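Protein tyrosine phosphatase PRL-1 (Leishmania major, PDB 3S4O) removes phosphate from phosphotyrosine in proteins and may act as a virulence factor supporting survival of the parasite inside host macrophages. Local coordinates at residues R49-C55 with P110-C116; L120-I125 with G152-Q158; A128-Y134 with W161-R167. All coordinates share one frame; numbering follows the deposited sequence. Where two conformers were deposited one is given.

In the fold
The tyrosine phosphatase fold sets its anion-binding loop between a central sheet and a group of helices, and the three contacts follow that order. Interaction 1 joins neighbouring strands of the sheet and ends at C116, the predicted nucleophile; interaction 2 takes up the chain at the loop's far end, where R122 starts helix 122-133. Their centres lie 16 Å apart; both touch the thiosulfate, and V54 CG2 packs 3.7 Å from R122 CB. Interaction 3 joins the same two helices as interaction 2 but farther along, 13 Å away between centres; the two meet where I154 CD1 lies 4.2 Å from A128 CB. The side chain of A128 remains about 12 Å from the thiosulfate.

Interaction 1: residues R49-C55 with P110-C116; sequences RHLVRVC and PTIGVHC. With THJ (thiosulfate), chain C.
Strands 49-53 and 111-115 run side by side in parallel, their axes 4.6 Å apart and inclined by 15°, with five backbone hydrogen bonds from R49 N to T111 O through to V54 N and H115 O, and with L51 beside G113 and V52 beside V114. H50, V52, I112 and V114 share one face of the sheet, where H50 and I112 meet helix 84-103 and V114 meets helix 122-133. On the other face lie L51, R53 and H115. The H115 ring carries much of the contact: with CG set between the backbone N and the carbonyl carbon (chi1 75°), it swings across to the first strand. There R53 CB approaches H115 CE1 at 3.4 Å, R53 CA lies over one ring face near the rim, and L51 CD1 meets the ring edge 3.9 Å from H115 CD2. Both ring nitrogens are engaged, which should restrain its rotation, ND1 donating a weak bond to C116 O and NE2 bonded to the hydroxyl of Y59. Beyond the strands, V54 CG2 packs 3.7 Å from C116 CB. C55 SG lies 4.5 Å from C116 SG, too far for a bond in this conformer. Since a disulfide between these cysteines is established, the contact is consistent with a reversible redox switch that would block the predicted nucleophile, as in PRL relatives.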
loop_
_atom_site.group_PDB
_atom_site.type_symbol
_atom_site.label_atom_id
_atom_site.label_comp_id
_atom_site.label_asym_id
_atom_site.label_seq_id
_atom_site.Cartn_x
_atom_site.Cartn_y
_atom_site.Cartn_z
ATOM N N ARG A 49 -6.485 -1.932 -8.286
ATOM C CA ARG A 49 -5.942 -1.301 -9.482
ATOM C C ARG A 49 -4.434 -1.572 -9.583
ATOM O O ARG A 49 -3.902 -1.852 -10.657
ATOM C CB ARG A 49 -6.238 0.216 -9.417
ATOM C CG ARG A 49 -5.737 1.053 -10.594
ATOM C CD ARG A 49 -6.510 0.790 -11.890
ATOM N NE ARG A 49 -6.005 -0.379 -12.611
ATOM C CZ ARG A 49 -4.921 -0.393 -13.393
ATOM N NH1 ARG A 49 -4.203 0.710 -13.606
ATOM N NH2 ARG A 49 -4.557 -1.527 -13.989
ATOM N N HIS A 50 -3.767 -1.461 -8.442
ATOM C CA HIS A 50 -2.310 -1.562 -8.348
ATOM C C HIS A 50 -1.930 -2.568 -7.259
ATOM O O HIS A 50 -2.504 -2.561 -6.180
ATOM C CB HIS A 50 -1.705 -0.201 -7.987
ATOM C CG HIS A 50 -1.829 0.824 -9.069
ATOM N ND1 HIS A 50 -1.076 0.777 -10.225
ATOM C CD2 HIS A 50 -2.617 1.922 -9.175
ATOM C CE1 HIS A 50 -1.408 1.792 -11.007
ATOM N NE2 HIS A 50 -2.339 2.505 -10.391
ATOM N N LEU A 51 -0.978 -3.431 -7.570
ATOM C CA LEU A 51 -0.423 -4.364 -6.598
ATOM C C LEU A 51 1.060 -4.106 -6.471
ATOM O O LEU A 51 1.792 -4.172 -7.458
ATOM C CB LEU A 51 -0.667 -5.816 -6.994
ATOM C CG LEU A 51 -0.280 -6.887 -5.953
ATOM C CD1 LEU A 51 -1.003 -6.741 -4.631
ATOM C CD2 LEU A 51 -0.514 -8.283 -6.526
ATOM N N VAL A 52 1.482 -3.786 -5.252
ATOM C CA VAL A 52 2.879 -3.477 -4.956
ATOM C C VAL A 52 3.468 -4.597 -4.117
ATOM O O VAL A 52 2.976 -4.909 -3.023
ATOM C CB VAL A 52 3.019 -2.127 -4.211
ATOM C CG1 VAL A 52 4.493 -1.795 -3.917
ATOM C CG2 VAL A 52 2.384 -1.012 -5.021
ATOM N N ARG A 53 4.497 -5.241 -4.639
ATOM C CA ARG A 53 5.204 -6.221 -3.825
ATOM C C ARG A 53 6.549 -5.669 -3.411
ATOM O O ARG A 53 7.351 -5.251 -4.246
ATOM C CB ARG A 53 5.326 -7.590 -4.493
ATOM C CG ARG A 53 5.970 -7.616 -5.828
ATOM C CD ARG A 53 5.665 -8.945 -6.517
ATOM N NE ARG A 53 6.509 -9.140 -7.687
ATOM C CZ ARG A 53 6.734 -10.307 -8.281
ATOM N NH1 ARG A 53 6.177 -11.424 -7.826
ATOM N NH2 ARG A 53 7.528 -10.348 -9.340
ATOM N N VAL A 54 6.770 -5.661 -2.103
ATOM C CA VAL A 54 7.973 -5.084 -1.532
ATOM C C VAL A 54 8.943 -6.166 -1.031
ATOM O O VAL A 54 9.929 -5.838 -0.384
ATOM C CB VAL A 54 7.635 -4.059 -0.416
ATOM C CG1 VAL A 54 6.935 -2.838 -1.011
ATOM C CG2 VAL A 54 6.760 -4.669 0.658
ATOM N N CYS A 55 8.674 -7.428 -1.393
ATOM C CA CYS A 55 9.487 -8.587 -0.983
ATOM C C CYS A 55 10.158 -9.152 -2.215
ATOM O O CYS A 55 9.882 -8.709 -3.328
ATOM C CB CYS A 55 8.613 -9.702 -0.384
ATOM S SG CYS A 55 7.311 -10.319 -1.526
ATOM N N PRO A 110 -9.274 4.649 -5.973
ATOM C CA PRO A 110 -8.606 3.381 -6.224
ATOM C C PRO A 110 -8.256 2.601 -4.970
ATOM O O PRO A 110 -7.930 3.184 -3.932
ATOM C CB PRO A 110 -7.306 3.781 -6.918
ATOM C CG PRO A 110 -7.122 5.193 -6.656
ATOM C CD PRO A 110 -8.363 5.793 -6.106
ATOM N N THR A 111 -8.348 1.282 -5.093
ATOM C CA THR A 111 -7.813 0.365 -4.120
ATOM C C THR A 111 -6.422 -0.031 -4.595
ATOM O O THR A 111 -6.207 -0.365 -5.767
ATOM C CB THR A 111 -8.723 -0.863 -3.914
ATOM O OG1 THR A 111 -10.008 -0.426 -3.460
ATOM C CG2 THR A 111 -8.137 -1.808 -2.866
ATOM N N ILE A 112 -5.471 0.063 -3.676
ATOM C CA ILE A 112 -4.085 -0.232 -3.968
ATOM C C ILE A 112 -3.625 -1.264 -2.974
ATOM O O ILE A 112 -3.711 -1.052 -1.770
ATOM C CB ILE A 112 -3.215 1.040 -3.901
ATOM C CG1 ILE A 112 -3.612 1.990 -5.047
ATOM C CG2 ILE A 112 -1.706 0.696 -3.944
ATOM C CD1 ILE A 112 -3.447 3.430 -4.701
ATOM N N GLY A 113 -3.172 -2.400 -3.483
ATOM C CA GLY A 113 -2.722 -3.502 -2.642
ATOM C C GLY A 113 -1.226 -3.490 -2.427
ATOM O O GLY A 113 -0.467 -3.079 -3.299
ATOM N N VAL A 114 -0.813 -3.937 -1.245
ATOM C CA VAL A 114 0.588 -4.037 -0.882
ATOM C C VAL A 114 0.844 -5.307 -0.073
ATOM O O VAL A 114 0.199 -5.547 0.934
ATOM C CB VAL A 114 1.081 -2.816 -0.064
ATOM C CG1 VAL A 114 2.596 -2.823 0.028
ATOM C CG2 VAL A 114 0.613 -1.507 -0.677
ATOM N N HIS A 115 1.785 -6.124 -0.530
ATOM C CA HIS A 115 2.172 -7.322 0.214
ATOM C C HIS A 115 3.676 -7.512 0.319
ATOM O O HIS A 115 4.444 -7.015 -0.492
ATOM C CB HIS A 115 1.503 -8.590 -0.359
ATOM C CG HIS A 115 2.093 -9.080 -1.645
ATOM N ND1 HIS A 115 3.283 -9.773 -1.696
ATOM C CD2 HIS A 115 1.640 -9.013 -2.919
ATOM C CE1 HIS A 115 3.553 -10.084 -2.950
ATOM N NE2 HIS A 115 2.567 -9.641 -3.712
ATOM N N CYS A 116 4.079 -8.230 1.356
ATOM C CA CYS A 116 5.430 -8.752 1.443
ATOM C C CYS A 116 5.309 -10.234 1.818
ATOM O O CYS A 116 4.999 -11.059 0.961
ATOM C CB CYS A 116 6.260 -7.929 2.425
ATOM S SG CYS A 116 8.085 -8.020 2.268
HETATM S S1 THJ C . 6.861 -7.713 6.185
HETATM O O1 THJ C . 8.152 -7.177 5.698
HETATM O O2 THJ C . 6.737 -7.434 7.636
HETATM O O3 THJ C . 6.826 -9.183 5.996
HETATM S S2 THJ C . 5.395 -6.872 5.223
#

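Interaction 2: residues L120-I125 with G152-Q158; sequences LGRAPI and GAINQTQ. With THJ (thiosulfate), chain C.
Q158 lays its amide against the backbone of G121, with OE1 3.6 Å from G121 CA and NE2 equally far from G121 C. The chain gets there extended beyond CG (chi2 157°), and both polar atoms of the amide are engaged: OE1 accepts from N155 N at 2.9 Å, while NE2 is bonded to A80 O. N155 reciprocates, its OD1 taking Q158 N at 2.8 Å almost along the C=O axis, so the pair forms a capping box at the start of the helix beginning at Q156. Beside it a backbone bond ties the two segments together, I154 N reaching L120 O at 2.6 Å and nearly straight (173°). L120 CD2 lies alongside the peptide of G152 and A153. L120, G121 and R122 close the phosphatase signature HCXXGXXR, whose P-loop runs from C116 to R122 and hands over to a helix at G121, the N-cap residue; the thiosulfate sits in it where a substrate phosphate would be expected. L120 N and R122 N each give the anion a weak hydrogen bond, to O2 and O1 respectively. R122 also presents the edge of its guanidinium, in plane, to O1, although the 2.7 Å from R122 NE to O1 is doubtful because the position of NE is less sure. NH1 of R122 is bonded to F76 O. Farther along, P124 is packed by its ring carbons: CB meets I154 CG1 at 4.0 Å and CG faces A153 CB, with I146 of helix 139-149 touching both P124 and A153.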
loop_
_atom_site.group_PDB
_atom_site.type_symbol
_atom_site.label_atom_id
_atom_site.label_comp_id
_atom_site.label_asym_id
_atom_site.label_seq_id
_atom_site.Cartn_x
_atom_site.Cartn_y
_atom_site.Cartn_z
ATOM N N LEU A 120 3.852 -7.244 8.556
ATOM C CA LEU A 120 4.170 -6.622 9.842
ATOM C C LEU A 120 5.179 -5.470 9.770
ATOM O O LEU A 120 5.406 -4.768 10.751
ATOM C CB LEU A 120 4.684 -7.682 10.815
ATOM C CG LEU A 120 3.596 -8.635 11.311
ATOM C CD1 LEU A 120 4.218 -9.781 12.109
ATOM C CD2 LEU A 120 2.539 -7.895 12.131
ATOM N N GLY A 121 5.788 -5.263 8.618
ATOM C CA GLY A 121 6.895 -4.321 8.539
ATOM C C GLY A 121 6.850 -3.480 7.292
ATOM O O GLY A 121 6.401 -2.335 7.322
ATOM N N ARG A 122 7.279 -4.080 6.189
ATOM C CA ARG A 122 7.562 -3.348 4.965
ATOM C C ARG A 122 6.286 -2.840 4.291
ATOM O O ARG A 122 6.205 -1.678 3.879
ATOM C CB ARG A 122 8.341 -4.252 4.019
ATOM C CG ARG A 122 9.736 -4.501 4.455
ATOM C CD ARG A 122 10.417 -5.466 3.496
ATOM N NE ARG A 122 10.196 -6.830 3.945
ATOM C CZ ARG A 122 10.837 -7.898 3.491
ATOM N NH1 ARG A 122 11.748 -7.796 2.533
ATOM N NH2 ARG A 122 10.546 -9.086 3.997
ATOM N N ALA A 123 5.301 -3.721 4.184
ATOM C CA ALA A 123 4.002 -3.350 3.627
ATOM C C ALA A 123 3.337 -2.206 4.399
ATOM O O ALA A 123 3.010 -1.192 3.796
ATOM C CB ALA A 123 3.065 -4.559 3.519
ATOM N N PRO A 124 3.166 -2.344 5.717
ATOM C CA PRO A 124 2.522 -1.298 6.505
ATOM C C PRO A 124 3.236 0.038 6.504
ATOM O O PRO A 124 2.578 1.075 6.637
ATOM C CB PRO A 124 2.541 -1.854 7.935
ATOM C CG PRO A 124 2.622 -3.274 7.795
ATOM C CD PRO A 124 3.365 -3.563 6.520
ATOM N N ILE A 125 4.562 0.048 6.400
ATOM C CA ILE A 125 5.238 1.328 6.497
ATOM C C ILE A 125 5.014 2.178 5.257
ATOM O O ILE A 125 4.984 3.387 5.368
ATOM C CB ILE A 125 6.720 1.246 6.905
ATOM C CG1 ILE A 125 7.031 2.506 7.737
ATOM C CG2 ILE A 125 7.631 1.086 5.694
ATOM C CD1 ILE A 125 8.437 2.679 8.113
ATOM N N GLY A 152 1.197 -5.491 16.139
ATOM C CA GLY A 152 2.627 -5.724 16.003
ATOM C C GLY A 152 3.286 -5.141 14.763
ATOM O O GLY A 152 4.467 -5.381 14.518
ATOM N N ALA A 153 2.538 -4.383 13.969
ATOM C CA ALA A 153 3.116 -3.758 12.770
ATOM C C ALA A 153 4.191 -2.708 13.092
ATOM O O ALA A 153 4.053 -1.962 14.065
ATOM C CB ALA A 153 2.026 -3.137 11.918
ATOM N N ILE A 154 5.255 -2.692 12.272
ATOM C CA ILE A 154 6.245 -1.603 12.191
ATOM C C ILE A 154 7.273 -1.606 13.328
ATOM O O ILE A 154 6.940 -1.331 14.478
ATOM C CB ILE A 154 5.572 -0.196 12.062
ATOM C CG1 ILE A 154 4.725 -0.107 10.781
ATOM C CG2 ILE A 154 6.628 0.914 12.065
ATOM C CD1 ILE A 154 3.902 1.145 10.705
ATOM N N ASN A 155 8.531 -1.929 12.992
ATOM C CA ASN A 155 9.596 -2.006 13.995
ATOM C C ASN A 155 10.137 -0.631 14.344
ATOM O O ASN A 155 9.702 0.382 13.806
ATOM C CB ASN A 155 10.730 -2.976 13.580
ATOM C CG ASN A 155 11.587 -2.465 12.423
ATOM O OD1 ASN A 155 11.645 -1.273 12.138
ATOM N ND2 ASN A 155 12.267 -3.387 11.758
ATOM N N GLN A 156 11.113 -0.619 15.233
ATOM C CA GLN A 156 11.612 0.606 15.820
ATOM C C GLN A 156 12.288 1.514 14.776
ATOM O O GLN A 156 12.056 2.723 14.762
ATOM C CB GLN A 156 12.583 0.255 16.946
ATOM C CG GLN A 156 12.050 -0.774 17.957
ATOM C CD GLN A 156 12.770 -2.151 17.897
ATOM O OE1 GLN A 156 13.729 -2.392 18.635
ATOM N NE2 GLN A 156 12.291 -3.050 17.029
ATOM N N THR A 157 13.122 0.919 13.925
ATOM C CA THR A 157 13.802 1.636 12.838
ATOM C C THR A 157 12.798 2.242 11.850
ATOM O O THR A 157 12.957 3.380 11.427
ATOM C CB THR A 157 14.751 0.699 12.044
ATOM O OG1 THR A 157 15.745 0.135 12.920
ATOM C CG2 THR A 157 15.466 1.458 10.952
ATOM N N GLN A 158 11.773 1.473 11.494
ATOM C CA GLN A 158 10.712 1.965 10.617
ATOM C C GLN A 158 9.945 3.111 11.292
ATOM O O GLN A 158 9.559 4.091 10.644
ATOM C CB GLN A 158 9.771 0.821 10.213
ATOM C CG GLN A 158 10.420 -0.158 9.224
ATOM C CD GLN A 158 9.812 -1.550 9.215
ATOM O OE1 GLN A 158 9.024 -1.923 10.090
ATOM N NE2 GLN A 158 10.185 -2.335 8.213
HETATM S S1 THJ C . 6.861 -7.713 6.185
HETATM O O1 THJ C . 8.152 -7.177 5.698
HETATM O O2 THJ C . 6.737 -7.434 7.636
HETATM O O3 THJ C . 6.826 -9.183 5.996
HETATM S S2 THJ C . 5.395 -6.872 5.223
#

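Interaction 3: residues A128-Y134 with W161-R167; sequences ALALVEY and WITKYKR
L129 drives CD1 straight into the face of the Y165 ring, 3.4 Å from the ring centroid and only 3° off its normal, a CH-pi contact that is the tight part of this junction between helix 122-133 and the end of helix 156-164. The same methyl meets W161 CH2 at 3.7 Å, obliquely to the indole. With CG anti to the backbone N (chi1 175°), L129 leans toward both aromatic residues, and the side chain also touches L87 and W90 of helix 84-103. Nearby, V132 packs against I162, which in turn reaches I143 of helix 139-149. The opposite face of the Y165 ring is backed by the main-chain N of R167, offset toward the rim, so the ring lies between L129 and the main chain of R167. Its hydroxyl donates to E133 OE1 at 2.6 Å, arriving from above the carboxylate plane, and ring and carboxylate planes stand 80° apart. E133 bends at chi2 to bring its oxygens to this spot, while its CG lies over the centre of the Y134 ring.

Toward solvent the contact loosens. K166 and R167 are poorly ordered, and K166 merely brings CE near V132 CG1. R167 NE forms a salt bridge with E133 OE2 at 3.0 Å, though the hydrogen bond within it is weak and bent, with the guanidinium and carboxylate planes steeply inclined. The same guanidinium has a second anionic partner in D95, which also bonds Y134 OH. One carboxylate thus accepts a hydrogen bond from the phenol at OE1 and is paired with an arginine at OE2, which would probably favour its ionised form and gives the C-terminal residues a polar tie to helix 122-133, surer at Y165 than at R167.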
loop_
_atom_site.group_PDB
_atom_site.type_symbol
_atom_site.label_atom_id
_atom_site.label_comp_id
_atom_site.label_asym_id
_atom_site.label_seq_id
_atom_site.Cartn_x
_atom_site.Cartn_y
_atom_site.Cartn_z
ATOM N N ALA A 128 1.604 3.640 5.956
ATOM C CA ALA A 128 1.778 4.665 6.976
ATOM C C ALA A 128 2.250 5.958 6.324
ATOM O O ALA A 128 1.745 7.036 6.602
ATOM C CB ALA A 128 2.777 4.203 8.019
ATOM N N LEU A 129 3.222 5.832 5.438
ATOM C CA LEU A 129 3.785 6.985 4.763
ATOM C C LEU A 129 2.760 7.710 3.903
ATOM O O LEU A 129 2.784 8.938 3.834
ATOM C CB LEU A 129 4.931 6.554 3.868
ATOM C CG LEU A 129 5.495 7.705 3.019
ATOM C CD1 LEU A 129 6.529 8.504 3.788
ATOM C CD2 LEU A 129 6.036 7.194 1.718
ATOM N N ALA A 130 1.913 6.947 3.210
ATOM C CA ALA A 130 0.844 7.531 2.387
ATOM C C ALA A 130 -0.103 8.347 3.259
ATOM O O ALA A 130 -0.526 9.439 2.871
ATOM C CB ALA A 130 0.073 6.453 1.631
ATOM N N LEU A 131 -0.417 7.823 4.444
ATOM C CA LEU A 131 -1.289 8.516 5.399
ATOM C C LEU A 131 -0.672 9.840 5.842
ATOM O O LEU A 131 -1.374 10.837 6.008
ATOM C CB LEU A 131 -1.574 7.660 6.645
ATOM C CG LEU A 131 -2.481 6.432 6.504
ATOM C CD1 LEU A 131 -2.478 5.638 7.802
ATOM C CD2 LEU A 131 -3.893 6.824 6.164
ATOM N N VAL A 132 0.637 9.843 6.043
ATOM C CA VAL A 132 1.339 11.051 6.448
ATOM C C VAL A 132 1.399 12.054 5.294
ATOM O O VAL A 132 1.082 13.231 5.473
ATOM C CB VAL A 132 2.764 10.767 6.928
ATOM C CG1 VAL A 132 3.533 12.073 7.108
ATOM C CG2 VAL A 132 2.735 9.981 8.235
ATOM N N GLU A 133 1.769 11.580 4.113
ATOM C CA GLU A 133 1.993 12.461 2.966
ATOM C C GLU A 133 0.695 13.045 2.402
ATOM O O GLU A 133 0.633 14.232 2.102
ATOM C CB GLU A 133 2.759 11.720 1.860
ATOM C CG GLU A 133 3.146 12.565 0.649
ATOM C CD GLU A 133 3.780 13.880 1.000
ATOM O OE1 GLU A 133 4.654 13.900 1.900
ATOM O OE2 GLU A 133 3.382 14.891 0.368
ATOM N N TYR A 134 -0.332 12.208 2.257
ATOM C CA TYR A 134 -1.593 12.604 1.591
ATOM C C TYR A 134 -2.742 12.824 2.561
ATOM O O TYR A 134 -3.569 13.707 2.357
ATOM C CB TYR A 134 -1.990 11.579 0.513
ATOM C CG TYR A 134 -0.915 11.394 -0.535
ATOM C CD1 TYR A 134 -0.722 12.338 -1.547
ATOM C CD2 TYR A 134 -0.069 10.293 -0.502
ATOM C CE1 TYR A 134 0.274 12.182 -2.496
ATOM C CE2 TYR A 134 0.922 10.130 -1.441
ATOM C CZ TYR A 134 1.096 11.079 -2.431
ATOM O OH TYR A 134 2.100 10.899 -3.369
ATOM N N TRP A 161 12.113 6.324 11.174
ATOM C CA TRP A 161 12.156 6.865 9.817
ATOM C C TRP A 161 10.888 7.632 9.442
ATOM O O TRP A 161 10.963 8.700 8.851
ATOM C CB TRP A 161 12.406 5.740 8.813
ATOM C CG TRP A 161 12.298 6.169 7.395
ATOM C CD1 TRP A 161 13.269 6.746 6.633
ATOM C CD2 TRP A 161 11.139 6.065 6.565
ATOM N NE1 TRP A 161 12.786 7.003 5.377
ATOM C CE2 TRP A 161 11.478 6.596 5.309
ATOM C CE3 TRP A 161 9.844 5.574 6.765
ATOM C CZ2 TRP A 161 10.569 6.648 4.247
ATOM C CZ3 TRP A 161 8.939 5.619 5.706
ATOM C CH2 TRP A 161 9.302 6.159 4.471
ATOM N N ILE A 162 9.732 7.074 9.776
ATOM C CA ILE A 162 8.460 7.747 9.482
ATOM C C ILE A 162 8.251 9.000 10.347
ATOM O O ILE A 162 7.659 9.973 9.897
ATOM C CB ILE A 162 7.245 6.794 9.508
ATOM C CG1 ILE A 162 6.107 7.430 8.688
ATOM C CG2 ILE A 162 6.828 6.465 10.920
ATOM C CD1 ILE A 162 4.942 6.517 8.390
ATOM N N THR A 163 8.747 8.980 11.579
ATOM C CA THR A 163 8.715 10.166 12.451
ATOM C C THR A 163 9.582 11.309 11.926
ATOM O O THR A 163 9.315 12.479 12.213
ATOM C CB THR A 163 9.190 9.794 13.872
ATOM O OG1 THR A 163 8.206 8.951 14.484
ATOM C CG2 THR A 163 9.430 11.034 14.739
ATOM N N LYS A 164 10.608 10.953 11.154
ATOM C CA LYS A 164 11.606 11.909 10.636
ATOM C C LYS A 164 11.312 12.440 9.217
ATOM O O LYS A 164 11.855 13.469 8.811
ATOM C CB LYS A 164 12.996 11.254 10.659
ATOM C CG LYS A 164 13.909 11.752 11.748
ATOM C CD LYS A 164 14.846 12.884 11.272
ATOM C CE LYS A 164 15.839 12.392 10.226
ATOM N NZ LYS A 164 16.616 13.517 9.641
ATOM N N TYR A 165 10.455 11.736 8.481
ATOM C CA TYR A 165 10.190 12.022 7.059
ATOM C C TYR A 165 9.568 13.384 6.763
ATOM O O TYR A 165 8.555 13.775 7.358
ATOM C CB TYR A 165 9.271 10.929 6.453
ATOM C CG TYR A 165 8.565 11.274 5.145
ATOM C CD1 TYR A 165 9.142 10.978 3.921
ATOM C CD2 TYR A 165 7.299 11.866 5.146
ATOM C CE1 TYR A 165 8.496 11.288 2.731
ATOM C CE2 TYR A 165 6.645 12.172 3.967
ATOM C CZ TYR A 165 7.249 11.882 2.760
ATOM O OH TYR A 165 6.593 12.197 1.584
ATOM N N LYS A 166 10.182 14.079 5.810
ATOM C CA LYS A 166 9.442 15.035 4.972
ATOM C C LYS A 166 9.913 15.015 3.520
ATOM O O LYS A 166 11.089 14.768 3.244
ATOM C CB LYS A 166 9.393 16.451 5.571
ATOM C CG LYS A 166 8.020 16.812 6.177
ATOM C CD LYS A 166 6.849 15.934 5.677
ATOM C CE LYS A 166 5.914 15.525 6.795
ATOM N NZ LYS A 166 4.818 16.517 6.983
ATOM N N ARG A 167 8.963 15.273 2.614
ATOM C CA ARG A 167 9.071 14.947 1.165
ATOM C C ARG A 167 10.479 14.587 0.691
ATOM O O ARG A 167 10.833 13.411 0.611
ATOM C CB ARG A 167 8.532 16.090 0.290
ATOM C CG ARG A 167 6.991 16.017 -0.061
ATOM C CD ARG A 167 6.742 15.616 -1.538
ATOM N NE ARG A 167 5.316 15.391 -1.819
ATOM C CZ ARG A 167 4.822 14.591 -2.771
ATOM N NH1 ARG A 167 5.619 13.914 -3.596
ATOM N NH2 ARG A 167 3.503 14.473 -2.905
ATOM O OXT ARG A 167 11.280 15.464 0.366
#